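Local coordinates for protein arylesterase (Sulfolobus solfataricus, PDB 5L2P) that hydrolyses aromatic esters, p-nitrophenyl fatty acid esters and organophosphates such as paraoxon, with broad substrate specificity, at residues R51-K56 with I133-D138; T108-D113 with G141-D146; I55-Y60 with V126-N131; D95-I100 with A151-S156. All blocks are in the same frame, centred on the assembly; numbering follows the deposited sequence.

Contacts 1 and 3 tie the outermost strand 49-56, and the turn that follows it, to helix 124-138; they share I55 and K56, and their centres lie about 9 Å apart. The centres of contacts 1 and 2 are about 8 Å apart and the two touch, L143 CD1 lying 4.1 Å from W135 CZ3. All three involve helix 124-138 or the short helix after it, and lie on the same side of the chain's centre. Contact 4 packs helix 95-105 on the opposite side of the sheet, its centre about 17 Å from that of contact 1, yet strand 150-155 meets both layers: I133 CD1 lies 3.7 Å from T152 CG2. Contact 4 alone holds an active-site residue, S156.

Contact 1 (R51-K56 with I133-D138)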
loop_
_atom_site.group_PDB
_atom_site.type_symbol
_atom_site.label_atom_id
_atom_site.label_comp_id
_atom_site.label_asym_id
_atom_site.label_seq_id
_atom_site.Cartn_x
_atom_site.Cartn_y
_atom_site.Cartn_z
ATOM N N ARG A 51 -41.327 -15.434 -8.748
ATOM C CA ARG A 51 -42.620 -14.770 -8.770
ATOM C C ARG A 51 -42.396 -13.267 -8.828
ATOM O O ARG A 51 -41.728 -12.705 -7.964
ATOM C CB ARG A 51 -43.438 -15.162 -7.540
ATOM C CG ARG A 51 -44.837 -14.580 -7.429
ATOM C CD ARG A 51 -45.690 -15.297 -6.372
ATOM N NE ARG A 51 -45.246 -15.067 -4.972
ATOM C CZ ARG A 51 -44.429 -15.866 -4.265
ATOM N NH1 ARG A 51 -43.919 -16.996 -4.767
ATOM N NH2 ARG A 51 -44.108 -15.545 -3.004
ATOM N N ASP A 52 -42.920 -12.632 -9.881
ATOM C CA ASP A 52 -42.860 -11.179 -10.021
ATOM C C ASP A 52 -44.109 -10.580 -9.447
ATOM O O ASP A 52 -45.164 -11.168 -9.567
ATOM C CB ASP A 52 -42.758 -10.778 -11.476
ATOM C CG ASP A 52 -41.383 -11.004 -12.061
ATOM O OD1 ASP A 52 -40.425 -11.204 -11.314
ATOM O OD2 ASP A 52 -41.271 -10.942 -13.306
ATOM N N MET A 53 -43.980 -9.425 -8.806
ATOM C CA MET A 53 -45.135 -8.694 -8.264
ATOM C C MET A 53 -44.777 -7.240 -7.990
ATOM O O MET A 53 -43.651 -6.846 -8.229
ATOM C CB MET A 53 -45.683 -9.364 -6.998
ATOM C CG MET A 53 -44.817 -9.311 -5.747
ATOM S SD MET A 53 -45.837 -9.759 -4.293
ATOM C CE MET A 53 -46.336 -11.453 -4.682
ATOM N N LYS A 54 -45.736 -6.454 -7.525
ATOM C CA LYS A 54 -45.508 -5.046 -7.243
ATOM C C LYS A 54 -46.005 -4.657 -5.857
ATOM O O LYS A 54 -47.090 -5.023 -5.468
ATOM C CB LYS A 54 -46.189 -4.183 -8.283
ATOM C CG LYS A 54 -45.424 -4.035 -9.583
ATOM C CD LYS A 54 -46.369 -3.527 -10.699
ATOM C CE LYS A 54 -45.627 -3.035 -11.939
ATOM N NZ LYS A 54 -44.702 -4.031 -12.570
ATOM N N ILE A 55 -45.167 -3.944 -5.112
ATOM C CA ILE A 55 -45.537 -3.404 -3.813
ATOM C C ILE A 55 -46.181 -2.049 -4.074
ATOM O O ILE A 55 -45.646 -1.227 -4.843
ATOM C CB ILE A 55 -44.304 -3.180 -2.934
ATOM C CG1 ILE A 55 -43.518 -4.472 -2.754
ATOM C CG2 ILE A 55 -44.688 -2.511 -1.594
ATOM C CD1 ILE A 55 -42.155 -4.255 -2.124
ATOM N N LYS A 56 -47.317 -1.814 -3.440
ATOM C CA LYS A 56 -48.091 -0.593 -3.662
ATOM C C LYS A 56 -47.627 0.515 -2.723
ATOM O O LYS A 56 -47.892 0.458 -1.521
ATOM C CB LYS A 56 -49.566 -0.870 -3.436
ATOM C CG LYS A 56 -50.475 0.172 -4.074
ATOM C CD LYS A 56 -51.946 -0.107 -3.802
ATOM C CE LYS A 56 -52.855 0.313 -4.964
ATOM N NZ LYS A 56 -54.295 0.106 -4.647
ATOM N N ILE A 133 -38.101 -3.392 2.498
ATOM C CA ILE A 133 -37.754 -4.165 3.718
ATOM C C ILE A 133 -38.912 -4.162 4.711
ATOM O O ILE A 133 -39.251 -5.200 5.275
ATOM C CB ILE A 133 -36.503 -3.601 4.435
ATOM C CG1 ILE A 133 -35.270 -3.704 3.554
ATOM C CG2 ILE A 133 -36.230 -4.292 5.787
ATOM C CD1 ILE A 133 -34.113 -2.919 4.128
ATOM N N VAL A 134 -39.503 -2.986 4.916
ATOM C CA VAL A 134 -40.673 -2.863 5.780
ATOM C C VAL A 134 -41.836 -3.712 5.255
ATOM O O VAL A 134 -42.493 -4.388 6.024
ATOM C CB VAL A 134 -41.118 -1.387 5.892
ATOM C CG1 VAL A 134 -42.455 -1.239 6.602
ATOM C CG2 VAL A 134 -40.040 -0.578 6.578
ATOM N N TRP A 135 -42.060 -3.704 3.940
ATOM C CA TRP A 135 -43.101 -4.571 3.314
ATOM C C TRP A 135 -42.845 -6.039 3.581
ATOM O O TRP A 135 -43.746 -6.751 3.943
ATOM C CB TRP A 135 -43.182 -4.312 1.802
ATOM C CG TRP A 135 -44.129 -5.171 1.098
ATOM C CD1 TRP A 135 -45.427 -4.903 0.881
ATOM C CD2 TRP A 135 -43.881 -6.472 0.537
ATOM N NE1 TRP A 135 -46.023 -5.953 0.232
ATOM C CE2 TRP A 135 -45.095 -6.924 -0.003
ATOM C CE3 TRP A 135 -42.767 -7.297 0.458
ATOM C CZ2 TRP A 135 -45.234 -8.162 -0.627
ATOM C CZ3 TRP A 135 -42.911 -8.561 -0.130
ATOM C CH2 TRP A 135 -44.135 -8.972 -0.681
ATOM N N ALA A 136 -41.613 -6.490 3.402
ATOM C CA ALA A 136 -41.249 -7.898 3.652
ATOM C C ALA A 136 -41.482 -8.304 5.103
ATOM O O ALA A 136 -41.955 -9.424 5.384
ATOM C CB ALA A 136 -39.789 -8.126 3.299
ATOM N N ARG A 137 -41.134 -7.407 6.030
ATOM C CA ARG A 137 -41.345 -7.680 7.458
ATOM C C ARG A 137 -42.832 -7.747 7.780
ATOM O O ARG A 137 -43.262 -8.633 8.503
ATOM C CB ARG A 137 -40.672 -6.614 8.329
ATOM C CG ARG A 137 -40.674 -6.949 9.781
ATOM C CD ARG A 137 -40.306 -5.738 10.596
ATOM N NE ARG A 137 -41.363 -4.737 10.543
ATOM C CZ ARG A 137 -41.324 -3.601 11.229
ATOM N NH1 ARG A 137 -40.269 -3.334 12.007
ATOM N NH2 ARG A 137 -42.332 -2.728 11.135
ATOM N N ASP A 138 -43.608 -6.803 7.246
ATOM C CA ASP A 138 -45.068 -6.811 7.374
ATOM C C ASP A 138 -45.745 -8.043 6.767
ATOM O O ASP A 138 -46.777 -8.457 7.252
ATOM C CB ASP A 138 -45.675 -5.559 6.740
ATOM C CG ASP A 138 -45.360 -4.294 7.526
ATOM O OD1 ASP A 138 -44.854 -4.414 8.665
ATOM O OD2 ASP A 138 -45.614 -3.176 7.011
#
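The indole of W135 presents one face to I55, and M53 comes in obliquely at the far end of the same ring. I55 CG1 stands almost squarely over the five-membered ring, 3.9 Å from its centroid and only 8° off the normal, which makes this a CH-pi contact. The two methyl groups of I55 sit nearer the rim: CG2 is 3.5 Å from W135 CD1, and CD1 lies by the CG-CD2 bond of the indole and 4.0 Å from W135 CE3. With W135 CG anti to the backbone N (chi1 177°), the ring is carried out from helix 124-138 toward the strand. This helix covers one side of the alpha/beta hydrolase sheet, its I133 and A136 packing on strand 77-81, and the tryptophan extends that cover to the outermost strand, 49-56. M53 adds a Met-aromatic contact of the oblique kind: its SD is 5.0 Å from the centroid of the six-membered ring and 61° off the normal, with W135 CZ2 as its nearest atom at 4.0 Å. Replacing W135 by an alanine would strip the indole from I55 and M53 and is likely to open a gap between the edge strand and the helix. I64 of the neighbouring strand 61-68 touches M53, I55 and W135 alike, so the indole rests against two strands of the sheet. No hydrogen bond joins the two segments. Along the strand the inward M53 and I55 alternate with K54, which points away from the helix and touches E61.

Contact 2 (T108-D113 with G141-D146)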
loop_
_atom_site.group_PDB
_atom_site.type_symbol
_atom_site.label_atom_id
_atom_site.label_comp_id
_atom_site.label_asym_id
_atom_site.label_seq_id
_atom_site.Cartn_x
_atom_site.Cartn_y
_atom_site.Cartn_z
ATOM N N THR A 108 -35.232 -17.712 1.015
ATOM C CA THR A 108 -35.929 -16.814 0.110
ATOM C C THR A 108 -35.149 -15.524 -0.135
ATOM O O THR A 108 -34.566 -14.953 0.783
ATOM C CB THR A 108 -37.260 -16.417 0.744
ATOM O OG1 THR A 108 -37.922 -17.592 1.278
ATOM C CG2 THR A 108 -38.136 -15.643 -0.283
ATOM N N VAL A 109 -35.130 -15.075 -1.376
ATOM C CA VAL A 109 -34.444 -13.844 -1.758
ATOM C C VAL A 109 -35.435 -12.943 -2.495
ATOM O O VAL A 109 -36.197 -13.420 -3.345
ATOM C CB VAL A 109 -33.253 -14.154 -2.662
ATOM C CG1 VAL A 109 -32.653 -12.877 -3.239
ATOM C CG2 VAL A 109 -32.204 -14.962 -1.902
ATOM N N ILE A 110 -35.442 -11.662 -2.150
ATOM C CA ILE A 110 -36.320 -10.691 -2.806
ATOM C C ILE A 110 -35.484 -9.569 -3.417
ATOM O O ILE A 110 -34.807 -8.808 -2.701
ATOM C CB ILE A 110 -37.342 -10.081 -1.830
ATOM C CG1 ILE A 110 -38.242 -11.182 -1.283
ATOM C CG2 ILE A 110 -38.149 -8.972 -2.502
ATOM C CD1 ILE A 110 -39.249 -10.695 -0.247
ATOM N N SER A 111 -35.539 -9.471 -4.743
ATOM C CA SER A 111 -34.786 -8.468 -5.474
ATOM C C SER A 111 -35.708 -7.268 -5.722
ATOM O O SER A 111 -36.888 -7.455 -6.065
ATOM C CB SER A 111 -34.321 -9.068 -6.783
ATOM O OG SER A 111 -33.467 -8.194 -7.485
ATOM N N VAL A 112 -35.193 -6.050 -5.541
ATOM C CA VAL A 112 -36.007 -4.845 -5.660
ATOM C C VAL A 112 -35.625 -3.980 -6.883
ATOM O O VAL A 112 -34.430 -3.713 -7.116
ATOM C CB VAL A 112 -35.896 -3.987 -4.395
ATOM C CG1 VAL A 112 -36.908 -2.837 -4.416
ATOM C CG2 VAL A 112 -36.087 -4.845 -3.147
ATOM N N ASP A 113 -36.621 -3.564 -7.656
ATOM C CA ASP A 113 -36.432 -2.559 -8.726
ATOM C C ASP A 113 -36.684 -1.139 -8.246
ATOM O O ASP A 113 -37.683 -0.538 -8.611
ATOM C CB ASP A 113 -37.360 -2.846 -9.926
ATOM C CG ASP A 113 -36.658 -3.484 -11.067
ATOM O OD1 ASP A 113 -35.400 -3.467 -11.116
ATOM O OD2 ASP A 113 -37.394 -3.977 -11.925
ATOM N N GLY A 141 -45.179 -13.567 7.632
ATOM C CA GLY A 141 -45.971 -14.796 7.761
ATOM C C GLY A 141 -46.366 -15.357 6.409
ATOM O O GLY A 141 -46.311 -16.566 6.200
ATOM N N GLU A 142 -46.749 -14.466 5.488
ATOM C CA GLU A 142 -47.159 -14.826 4.126
ATOM C C GLU A 142 -45.973 -15.424 3.370
ATOM O O GLU A 142 -46.134 -16.376 2.603
ATOM C CB GLU A 142 -47.687 -13.579 3.397
ATOM C CG GLU A 142 -48.443 -13.832 2.107
ATOM C CD GLU A 142 -49.835 -14.413 2.342
ATOM O OE1 GLU A 142 -50.255 -14.382 3.523
ATOM O OE2 GLU A 142 -50.470 -14.921 1.381
ATOM N N LEU A 143 -44.782 -14.875 3.614
ATOM C CA LEU A 143 -43.563 -15.331 2.949
ATOM C C LEU A 143 -42.938 -16.569 3.622
ATOM O O LEU A 143 -42.041 -17.177 3.096
ATOM C CB LEU A 143 -42.569 -14.177 2.872
ATOM C CG LEU A 143 -43.075 -12.908 2.144
ATOM C CD1 LEU A 143 -42.208 -11.674 2.401
ATOM C CD2 LEU A 143 -43.165 -13.114 0.638
ATOM N N GLY A 144 -43.423 -16.935 4.793
ATOM C CA GLY A 144 -42.836 -18.013 5.578
ATOM C C GLY A 144 -41.436 -17.698 6.118
ATOM O O GLY A 144 -40.557 -18.569 6.148
ATOM N N ILE A 145 -41.229 -16.460 6.547
ATOM C CA ILE A 145 -39.927 -16.068 7.051
ATOM C C ILE A 145 -40.026 -15.520 8.467
ATOM O O ILE A 145 -41.072 -14.995 8.882
ATOM C CB ILE A 145 -39.229 -15.046 6.134
ATOM C CG1 ILE A 145 -40.076 -13.798 5.940
ATOM C CG2 ILE A 145 -38.990 -15.645 4.752
ATOM C CD1 ILE A 145 -39.293 -12.517 6.089
ATOM N N ASP A 146 -38.911 -15.637 9.187
ATOM C CA ASP A 146 -38.760 -15.078 10.524
ATOM C C ASP A 146 -38.469 -13.581 10.415
ATOM O O ASP A 146 -37.601 -13.171 9.675
ATOM C CB ASP A 146 -37.646 -15.832 11.260
ATOM C CG ASP A 146 -37.441 -15.354 12.737
ATOM O OD1 ASP A 146 -38.053 -14.354 13.174
ATOM O OD2 ASP A 146 -36.639 -15.995 13.465
#
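L143 and I110 reach toward each other end to end, L143 CD1 meeting I110 CD1 at 4.1 Å, where the beta-alpha-beta crossover of the alpha/beta hydrolase fold starts back toward the sheet. Strand 108-112 leads into helix 124-138, the short helix 140-143 follows, and the chain then enters strand 150-155, parallel to the first, with strand 77-81 lying between the two. L143, the residue most covered here, sits in the last turn before the chain leaves the helix. Its CG is anti to the carbonyl carbon (chi1 -58°), and the branch ends in the layer between helices and sheet. T108 is almost as much covered as L143, ahead of I110, and its side chain crosses that of I145 at about a right angle. I110 comes from the strand with its long branch pointing into the same layer as L143, and I66 and L77 of the two flanking strands meet its side chain. Between L143 and I145 lies G144, which has positive phi (67°) and is the C-prime residue of a Schellman motif; its N-H makes a weak bond to G141 O. That reversal lets L143 and I145 both face the strand. R72 NH2 donates a hydrogen bond to L143 O, and the R72 side chain touches T108 and I145. At the T108 end the nearest pair is the hydroxyl oxygen OG1 and the methyl I145 CG2, 4.1 Å apart.

Contact 3 (I55-Y60 with V126-N131); sequences IKLEDY and VYDCFN
This is a small, partly buried contact in which one leucine, L57, just past the edge strand 49-56, lies against two residues on the same side of helix 124-138. Its two methyl groups divide the work. CD2 packs on the aliphatic part of N131, 3.9 Å from N131 CB, with N131 ND2 a little farther off at 4.2 Å. CD1 comes within 4.1 Å of D128 OD1, a van der Waals approach only; D128 OD1 has its polar partner in R115. The two helix residues are three positions apart, which puts both within reach of the branched end of L57, and the leucine crosses each of them obliquely. L57 CG is anti to the carbonyl carbon (chi1 -53°), and this rotation directs the fork at the helix. The segment 55-60 belongs to the beta-hairpin that joins strands 49-56 and 61-68 at the margin of the alpha/beta hydrolase sheet; the turn is closed by a hydrogen bond from L57 N to Y60 O of 2.7 Å, and L57 also touches L62 on the second strand. The polar side of the contact is organised by R115, which lies outside both segments. Each segment has its own salt bridge to this arginine, D128 through OD1 and D59 through OD2, and Y60 makes a cation-pi contact with it. The carboxylates of D59 and D128 would be likely to repel each other, but the arginine they share probably offsets this; D59 OD1 and D128 OD1 stay 6.0 Å apart.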
loop_
_atom_site.group_PDB
_atom_site.type_symbol
_atom_site.label_atom_id
_atom_site.label_comp_id
_atom_site.label_asym_id
_atom_site.label_seq_id
_atom_site.Cartn_x
_atom_site.Cartn_y
_atom_site.Cartn_z
ATOM N N ILE A 55 -45.167 -3.944 -5.112
ATOM C CA ILE A 55 -45.537 -3.404 -3.813
ATOM C C ILE A 55 -46.181 -2.049 -4.074
ATOM O O ILE A 55 -45.646 -1.227 -4.843
ATOM C CB ILE A 55 -44.304 -3.180 -2.934
ATOM C CG1 ILE A 55 -43.518 -4.472 -2.754
ATOM C CG2 ILE A 55 -44.688 -2.511 -1.594
ATOM C CD1 ILE A 55 -42.155 -4.255 -2.124
ATOM N N LYS A 56 -47.317 -1.814 -3.440
ATOM C CA LYS A 56 -48.091 -0.593 -3.662
ATOM C C LYS A 56 -47.627 0.515 -2.723
ATOM O O LYS A 56 -47.892 0.458 -1.521
ATOM C CB LYS A 56 -49.566 -0.870 -3.436
ATOM C CG LYS A 56 -50.475 0.172 -4.074
ATOM C CD LYS A 56 -51.946 -0.107 -3.802
ATOM C CE LYS A 56 -52.855 0.313 -4.964
ATOM N NZ LYS A 56 -54.295 0.106 -4.647
ATOM N N LEU A 57 -46.900 1.502 -3.253
ATOM C CA LEU A 57 -46.539 2.702 -2.487
ATOM C C LEU A 57 -47.538 3.808 -2.847
ATOM O O LEU A 57 -48.283 3.676 -3.825
ATOM C CB LEU A 57 -45.097 3.130 -2.782
ATOM C CG LEU A 57 -44.065 2.004 -2.594
ATOM C CD1 LEU A 57 -42.708 2.381 -3.186
ATOM C CD2 LEU A 57 -43.944 1.530 -1.126
ATOM N N GLU A 58 -47.576 4.884 -2.064
ATOM C CA GLU A 58 -48.595 5.931 -2.276
ATOM C C GLU A 58 -48.439 6.678 -3.621
ATOM O O GLU A 58 -49.433 7.133 -4.191
ATOM C CB GLU A 58 -48.696 6.885 -1.064
ATOM C CG GLU A 58 -49.490 6.272 0.107
ATOM C CD GLU A 58 -49.714 7.213 1.300
ATOM O OE1 GLU A 58 -48.730 7.758 1.853
ATOM O OE2 GLU A 58 -50.885 7.390 1.713
ATOM N N ASP A 59 -47.223 6.750 -4.156
ATOM C CA ASP A 59 -46.966 7.446 -5.421
ATOM C C ASP A 59 -46.414 6.533 -6.540
ATOM O O ASP A 59 -46.063 7.019 -7.622
ATOM C CB ASP A 59 -45.977 8.609 -5.178
ATOM C CG ASP A 59 -44.581 8.130 -4.714
ATOM O OD1 ASP A 59 -44.482 7.077 -4.038
ATOM O OD2 ASP A 59 -43.586 8.827 -5.010
ATOM N N TYR A 60 -46.331 5.231 -6.283
ATOM C CA TYR A 60 -45.600 4.319 -7.175
ATOM C C TYR A 60 -45.899 2.853 -6.864
ATOM O O TYR A 60 -46.308 2.482 -5.748
ATOM C CB TYR A 60 -44.076 4.551 -7.035
ATOM C CG TYR A 60 -43.213 3.928 -8.118
ATOM C CD1 TYR A 60 -43.240 4.433 -9.419
ATOM C CD2 TYR A 60 -42.333 2.874 -7.835
ATOM C CE1 TYR A 60 -42.445 3.899 -10.417
ATOM C CE2 TYR A 60 -41.541 2.317 -8.836
ATOM C CZ TYR A 60 -41.599 2.837 -10.127
ATOM O OH TYR A 60 -40.790 2.309 -11.111
ATOM N N VAL A 126 -33.084 5.174 -1.829
ATOM C CA VAL A 126 -32.852 4.708 -0.461
ATOM C C VAL A 126 -34.169 4.371 0.214
ATOM O O VAL A 126 -34.303 3.336 0.888
ATOM C CB VAL A 126 -32.099 5.746 0.392
ATOM C CG1 VAL A 126 -31.899 5.214 1.813
ATOM C CG2 VAL A 126 -30.765 6.092 -0.271
ATOM N N TYR A 127 -35.142 5.253 0.043
ATOM C CA TYR A 127 -36.472 5.013 0.618
ATOM C C TYR A 127 -37.265 3.907 -0.077
ATOM O O TYR A 127 -38.032 3.210 0.600
ATOM C CB TYR A 127 -37.270 6.305 0.687
ATOM C CG TYR A 127 -36.768 7.208 1.786
ATOM C CD1 TYR A 127 -36.881 6.822 3.125
ATOM C CD2 TYR A 127 -36.161 8.428 1.499
ATOM C CE1 TYR A 127 -36.395 7.623 4.142
ATOM C CE2 TYR A 127 -35.688 9.255 2.526
ATOM C CZ TYR A 127 -35.803 8.835 3.838
ATOM O OH TYR A 127 -35.355 9.603 4.867
ATOM N N ASP A 128 -37.069 3.731 -1.385
ATOM C CA ASP A 128 -37.704 2.612 -2.083
ATOM C C ASP A 128 -37.217 1.287 -1.525
ATOM O O ASP A 128 -38.015 0.362 -1.329
ATOM C CB ASP A 128 -37.427 2.629 -3.610
ATOM C CG ASP A 128 -38.313 3.609 -4.367
ATOM O OD1 ASP A 128 -39.156 4.292 -3.756
ATOM O OD2 ASP A 128 -38.125 3.733 -5.585
ATOM N N CYS A 129 -35.900 1.195 -1.288
ATOM C CA CYS A 129 -35.323 -0.036 -0.778
ATOM C C CYS A 129 -35.762 -0.262 0.657
ATOM O O CYS A 129 -36.037 -1.398 1.041
ATOM C CB CYS A 129 -33.813 -0.004 -0.883
ATOM S SG CYS A 129 -33.131 -0.121 -2.568
ATOM N N PHE A 130 -35.864 0.808 1.442
ATOM C CA PHE A 130 -36.218 0.666 2.855
ATOM C C PHE A 130 -37.669 0.257 2.987
ATOM O O PHE A 130 -37.980 -0.632 3.782
ATOM C CB PHE A 130 -35.925 1.949 3.639
ATOM C CG PHE A 130 -36.384 1.916 5.069
ATOM C CD1 PHE A 130 -35.713 1.144 6.002
ATOM C CD2 PHE A 130 -37.476 2.692 5.493
ATOM C CE1 PHE A 130 -36.105 1.143 7.340
ATOM C CE2 PHE A 130 -37.882 2.681 6.827
ATOM C CZ PHE A 130 -37.204 1.902 7.755
ATOM N N ASN A 131 -38.556 0.888 2.217
ATOM C CA ASN A 131 -39.991 0.487 2.168
ATOM C C ASN A 131 -40.204 -0.955 1.737
ATOM O O ASN A 131 -41.123 -1.610 2.215
ATOM C CB ASN A 131 -40.840 1.424 1.281
ATOM C CG ASN A 131 -40.977 2.821 1.886
ATOM O OD1 ASN A 131 -40.880 3.008 3.111
ATOM N ND2 ASN A 131 -41.161 3.814 1.026
#

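Contact 4 (D95-I100 with A151-S156); sequences DAISRI and ATFGIS
I97 of helix 95-105 packs on F153 and I155 of strand 150-155, next to the probable nucleophile elbow (GxSxG) of this alpha/beta hydrolase fold. The apolar contacts all pass through one methyl group, I97 CG2, which lies 3.9 Å from F153 CE1 and 4.3 Å from I155 CD1. With CG2 anti to the backbone N of I97, the methyl group rests against both strand side chains, which are directed at the helix, and meets the F153 ring obliquely while the side chains of I97 and F153 cross at about a right angle. The aromatic contribution comes from H80, two residues before the oxyanion-hole motif assigned by similarity; its ring meets that of F153 edge-to-face. I297 of helix 287-305 touches F153 as well.

G154 and I155 close the strand, and S156 follows in the turn; the three belong to the GxSxG pattern. S156, the probable nucleophile, has positive phi (69°), as expected at such an elbow, and its OG is hydrogen-bonded to H281 NE2. I155 lies one residue before it, its side chain about 5 Å from that of H281, so the packing of I97 comes close to the catalytic site.

Polar bonds lie on another side of the helix. S98 OG bonds to H80 ND1, while the D95-R99 salt bridge spans one turn of the helix: R99 NE meets D95 OD2 at 2.7 Å, on the syn side and 28° out of the carboxylate plane.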
loop_
_atom_site.group_PDB
_atom_site.type_symbol
_atom_site.label_atom_id
_atom_site.label_comp_id
_atom_site.label_asym_id
_atom_site.label_seq_id
_atom_site.Cartn_x
_atom_site.Cartn_y
_atom_site.Cartn_z
ATOM N N ASP A 95 -30.128 -10.873 -11.839
ATOM C CA ASP A 95 -30.969 -12.071 -11.659
ATOM C C ASP A 95 -30.135 -13.314 -11.346
ATOM O O ASP A 95 -30.479 -14.099 -10.473
ATOM C CB ASP A 95 -31.813 -12.271 -12.916
ATOM C CG ASP A 95 -32.768 -13.463 -12.808
ATOM O OD1 ASP A 95 -33.863 -13.335 -12.234
ATOM O OD2 ASP A 95 -32.421 -14.554 -13.302
ATOM N N ALA A 96 -29.045 -13.486 -12.078
ATOM C CA ALA A 96 -28.137 -14.639 -11.910
ATOM C C ALA A 96 -27.487 -14.669 -10.515
ATOM O O ALA A 96 -27.289 -15.762 -9.953
ATOM C CB ALA A 96 -27.043 -14.653 -12.989
ATOM N N ILE A 97 -27.191 -13.485 -9.974
ATOM C CA ILE A 97 -26.681 -13.385 -8.611
ATOM C C ILE A 97 -27.726 -13.820 -7.590
ATOM O O ILE A 97 -27.399 -14.566 -6.647
ATOM C CB ILE A 97 -26.173 -11.994 -8.253
ATOM C CG1 ILE A 97 -25.071 -11.554 -9.243
ATOM C CG2 ILE A 97 -25.597 -11.992 -6.839
ATOM C CD1 ILE A 97 -23.915 -12.533 -9.447
ATOM N N SER A 98 -28.969 -13.357 -7.783
ATOM C CA SER A 98 -30.044 -13.667 -6.854
ATOM C C SER A 98 -30.297 -15.152 -6.776
ATOM O O SER A 98 -30.586 -15.665 -5.707
ATOM C CB SER A 98 -31.326 -12.961 -7.258
ATOM O OG SER A 98 -31.136 -11.563 -7.443
ATOM N N ARG A 99 -30.219 -15.826 -7.924
ATOM C CA ARG A 99 -30.439 -17.275 -8.011
ATOM C C ARG A 99 -29.364 -18.057 -7.268
ATOM O O ARG A 99 -29.677 -18.954 -6.497
ATOM C CB ARG A 99 -30.455 -17.758 -9.473
ATOM C CG ARG A 99 -31.662 -17.323 -10.228
ATOM C CD ARG A 99 -31.411 -17.248 -11.745
ATOM N NE ARG A 99 -32.661 -17.127 -12.458
ATOM C CZ ARG A 99 -33.498 -18.135 -12.657
ATOM N NH1 ARG A 99 -33.214 -19.344 -12.246
ATOM N NH2 ARG A 99 -34.633 -17.947 -13.313
ATOM N N ILE A 100 -28.097 -17.739 -7.532
ATOM C CA ILE A 100 -26.989 -18.383 -6.827
ATOM C C ILE A 100 -27.065 -18.083 -5.326
ATOM O O ILE A 100 -26.792 -18.959 -4.494
ATOM C CB ILE A 100 -25.636 -17.933 -7.359
ATOM C CG1 ILE A 100 -25.461 -18.367 -8.816
ATOM C CG2 ILE A 100 -24.496 -18.532 -6.542
ATOM C CD1 ILE A 100 -24.364 -17.598 -9.540
ATOM N N ALA A 151 -31.899 -10.166 6.202
ATOM C CA ALA A 151 -30.598 -9.598 5.855
ATOM C C ALA A 151 -30.693 -8.777 4.566
ATOM O O ALA A 151 -31.607 -8.994 3.749
ATOM C CB ALA A 151 -29.592 -10.708 5.656
ATOM N N THR A 152 -29.743 -7.849 4.371
ATOM C CA THR A 152 -29.636 -7.098 3.162
ATOM C C THR A 152 -28.345 -7.391 2.396
ATOM O O THR A 152 -27.311 -7.686 2.983
ATOM C CB THR A 152 -29.749 -5.603 3.433
ATOM O OG1 THR A 152 -28.778 -5.199 4.399
ATOM C CG2 THR A 152 -31.182 -5.231 3.889
ATOM N N PHE A 153 -28.413 -7.309 1.062
ATOM C CA PHE A 153 -27.298 -7.630 0.185
ATOM C C PHE A 153 -27.326 -6.693 -1.022
ATOM O O PHE A 153 -28.391 -6.319 -1.498
ATOM C CB PHE A 153 -27.409 -9.081 -0.228
ATOM C CG PHE A 153 -26.426 -9.498 -1.269
ATOM C CD1 PHE A 153 -26.738 -9.350 -2.622
ATOM C CD2 PHE A 153 -25.210 -10.090 -0.912
ATOM C CE1 PHE A 153 -25.843 -9.745 -3.614
ATOM C CE2 PHE A 153 -24.296 -10.477 -1.894
ATOM C CZ PHE A 153 -24.636 -10.317 -3.257
ATOM N N GLY A 154 -26.167 -6.277 -1.506
ATOM C CA GLY A 154 -26.107 -5.314 -2.560
ATOM C C GLY A 154 -24.720 -5.115 -3.097
ATOM O O GLY A 154 -23.763 -5.215 -2.363
ATOM N N ILE A 155 -24.631 -4.839 -4.413
ATOM C CA ILE A 155 -23.361 -4.670 -5.125
ATOM C C ILE A 155 -23.217 -3.238 -5.636
ATOM O O ILE A 155 -24.102 -2.715 -6.251
ATOM C CB ILE A 155 -23.238 -5.678 -6.280
ATOM C CG1 ILE A 155 -23.286 -7.113 -5.722
ATOM C CG2 ILE A 155 -21.986 -5.448 -7.121
ATOM C CD1 ILE A 155 -23.537 -8.201 -6.747
ATOM N N SER A 156 -22.106 -2.595 -5.314
ATOM C CA SER A 156 -21.769 -1.268 -5.857
ATOM C C SER A 156 -22.700 -0.113 -5.343
ATOM O O SER A 156 -22.645 0.273 -4.199
ATOM C CB SER A 156 -21.698 -1.361 -7.383
ATOM O OG SER A 156 -21.359 -0.114 -7.934
#